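Local structure of leukocyte-associated immunoglobulin-like receptor 1 (Mus musculus, 4ETY) at residues E72-H77 with L97-E102. The protein acts as an inhibitory receptor that constitutively restrains natural killer cells, B cells and T cells, the part described here belonging to its extracellular immunoglobulin-like domain. Sequence-based numbering, arbitrary orientation.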
loop_
_atom_site.group_PDB
_atom_site.type_symbol
_atom_site.label_atom_id
_atom_site.label_comp_id
_atom_site.label_asym_id
_atom_site.label_seq_id
_atom_site.Cartn_x
_atom_site.Cartn_y
_atom_site.Cartn_z
ATOM N N GLU A 72 -1.572 13.900 -5.444
ATOM C CA GLU A 72 -1.729 14.245 -4.052
ATOM C C GLU A 72 -3.002 13.685 -3.399
ATOM O O GLU A 72 -3.030 13.548 -2.179
ATOM C CB GLU A 72 -1.617 15.778 -3.868
ATOM C CG GLU A 72 -0.199 16.258 -4.162
ATOM C CD GLU A 72 0.164 17.610 -3.552
ATOM O OE1 GLU A 72 1.186 17.673 -2.830
ATOM O OE2 GLU A 72 -0.544 18.610 -3.814
ATOM N N THR A 73 -4.013 13.310 -4.186
ATOM C CA THR A 73 -5.227 12.680 -3.626
ATOM C C THR A 73 -4.912 11.287 -3.011
ATOM O O THR A 73 -5.715 10.763 -2.246
ATOM C CB THR A 73 -6.375 12.528 -4.651
ATOM O OG1 THR A 73 -6.060 11.494 -5.618
ATOM C CG2 THR A 73 -6.691 13.862 -5.369
ATOM N N ILE A 74 -3.743 10.714 -3.328
ATOM C CA ILE A 74 -3.360 9.356 -2.853
ATOM C C ILE A 74 -2.655 9.423 -1.504
ATOM O O ILE A 74 -2.517 8.426 -0.797
ATOM C CB ILE A 74 -2.569 8.622 -3.959
ATOM C CG1 ILE A 74 -3.456 8.467 -5.204
ATOM C CG2 ILE A 74 -1.981 7.293 -3.494
ATOM C CD1 ILE A 74 -4.889 7.978 -4.984
ATOM N N THR A 75 -2.204 10.613 -1.119
ATOM C CA THR A 75 -1.662 10.810 0.192
ATOM C C THR A 75 -2.720 10.411 1.236
ATOM O O THR A 75 -3.899 10.792 1.136
ATOM C CB THR A 75 -1.213 12.269 0.407
ATOM O OG1 THR A 75 -0.117 12.562 -0.475
ATOM C CG2 THR A 75 -0.788 12.536 1.860
ATOM N N GLY A 76 -2.303 9.640 2.228
ATOM C CA GLY A 76 -3.211 9.242 3.299
ATOM C C GLY A 76 -2.788 7.989 4.027
ATOM O O GLY A 76 -1.667 7.483 3.826
ATOM N N HIS A 77 -3.684 7.510 4.898
ATOM C CA HIS A 77 -3.444 6.324 5.713
ATOM C C HIS A 77 -4.240 5.155 5.156
ATOM O O HIS A 77 -5.407 5.337 4.820
ATOM C CB HIS A 77 -3.861 6.571 7.175
ATOM C CG HIS A 77 -2.923 7.455 7.923
ATOM N ND1 HIS A 77 -2.931 8.825 7.781
ATOM C CD2 HIS A 77 -1.926 7.173 8.795
ATOM C CE1 HIS A 77 -1.989 9.353 8.543
ATOM N NE2 HIS A 77 -1.368 8.374 9.177
ATOM N N LEU A 97 1.110 6.949 3.395
ATOM C CA LEU A 97 1.782 7.339 2.165
ATOM C C LEU A 97 1.739 8.858 2.024
ATOM O O LEU A 97 0.689 9.463 2.221
ATOM C CB LEU A 97 1.077 6.747 0.934
ATOM C CG LEU A 97 0.940 5.249 0.786
ATOM C CD1 LEU A 97 0.299 4.973 -0.572
ATOM C CD2 LEU A 97 2.261 4.519 0.938
ATOM N N LYS A 98 2.841 9.457 1.589
ATOM C CA LYS A 98 2.862 10.881 1.218
ATOM C C LYS A 98 3.367 10.969 -0.220
ATOM O O LYS A 98 4.494 10.540 -0.507
ATOM C CB LYS A 98 3.765 11.649 2.182
ATOM C CG LYS A 98 3.956 13.125 1.849
ATOM C CD LYS A 98 2.679 13.911 1.951
ATOM C CE LYS A 98 2.938 15.425 1.940
ATOM N NZ LYS A 98 1.657 16.131 1.644
ATOM N N VAL A 99 2.523 11.446 -1.131
ATOM C CA VAL A 99 2.904 11.607 -2.535
ATOM C C VAL A 99 3.593 12.962 -2.666
ATOM O O VAL A 99 3.041 13.971 -2.273
ATOM C CB VAL A 99 1.703 11.482 -3.488
ATOM C CG1 VAL A 99 2.063 11.823 -4.927
ATOM C CG2 VAL A 99 1.137 10.064 -3.407
ATOM N N ILE A 100 4.807 12.968 -3.203
ATOM C CA ILE A 100 5.541 14.205 -3.377
ATOM C C ILE A 100 6.059 14.357 -4.805
ATOM O O ILE A 100 6.338 13.368 -5.505
ATOM C CB ILE A 100 6.705 14.305 -2.381
ATOM C CG1 ILE A 100 7.689 13.148 -2.566
ATOM C CG2 ILE A 100 6.187 14.329 -0.946
ATOM C CD1 ILE A 100 9.113 13.515 -2.194
ATOM N N LYS A 101 6.141 15.604 -5.244
ATOM C CA LYS A 101 6.766 15.933 -6.525
ATOM C C LYS A 101 8.046 16.655 -6.194
ATOM O O LYS A 101 8.001 17.786 -5.718
ATOM C CB LYS A 101 5.882 16.844 -7.379
ATOM C CG LYS A 101 6.368 16.938 -8.828
ATOM C CD LYS A 101 6.526 18.375 -9.293
ATOM C CE LYS A 101 7.204 18.458 -10.661
ATOM N NZ LYS A 101 8.518 17.740 -10.731
ATOM N N GLU A 102 9.167 15.978 -6.382
ATOM C CA GLU A 102 10.479 16.563 -6.187
ATOM C C GLU A 102 11.251 16.390 -7.481
ATOM O O GLU A 102 11.159 15.343 -8.120
ATOM C CB GLU A 102 11.211 15.855 -5.050
HETATM O O HOH W 1 0.535 14.907 -0.843
#
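Gly-76 and Leu-97 make a hydrogen-bonded antiparallel pair, each satisfying the other's backbone: Leu-97 N reaches Gly-76 O at 2.9 Å, almost straight at 175°, and Gly-76 N gives its hydrogen to Leu-97 O at 3.0 Å. Leu-97 O also takes a CA-H...O contact from Thr-75 CA at 3.4 Å. One residue further out, the 72-77 chain turns away into a short 3-10 segment, and a side chain takes over from the backbone. Val-99 N donates to Thr-75 OG1 over 2.9 Å, the hydroxyl standing in for a backbone carbonyl just past the end of the ladder. With chi1 at -65°, OG1 sits beside its own backbone N and is turned to Val-99 N, while Thr-75 CG2 lies against Lys-98 CD, 3.7 Å away. A water beside OG1 bridges the two segments: it donates to Val-99 O and accepts from Lys-98 NZ, each 3.0 Å from it. Glu-72 OE1 and Lys-98 NZ stay 4.8 Å apart, joined by no direct salt bridge and at most loosely through the water. A valine at Thr-75 would keep the bulk but would probably leave Val-99 N without its acceptor. Beneath this polar row, Ile-74 CB packs on Val-99 CG2 at 4.0 Å, while Leu-97 also touches Leu-18 and Ile-20 of the neighbouring strand. Thr-75 O is taken by Lys-46 NZ. Here the E-F turn enters strand F, beside strand G, and Tyr-78 OH bonds to Ile-74 O four residues back: the tyrosine corner of immunoglobulin folds, two residues before Cys-80 of the Cys-30 to Cys-80 disulfide.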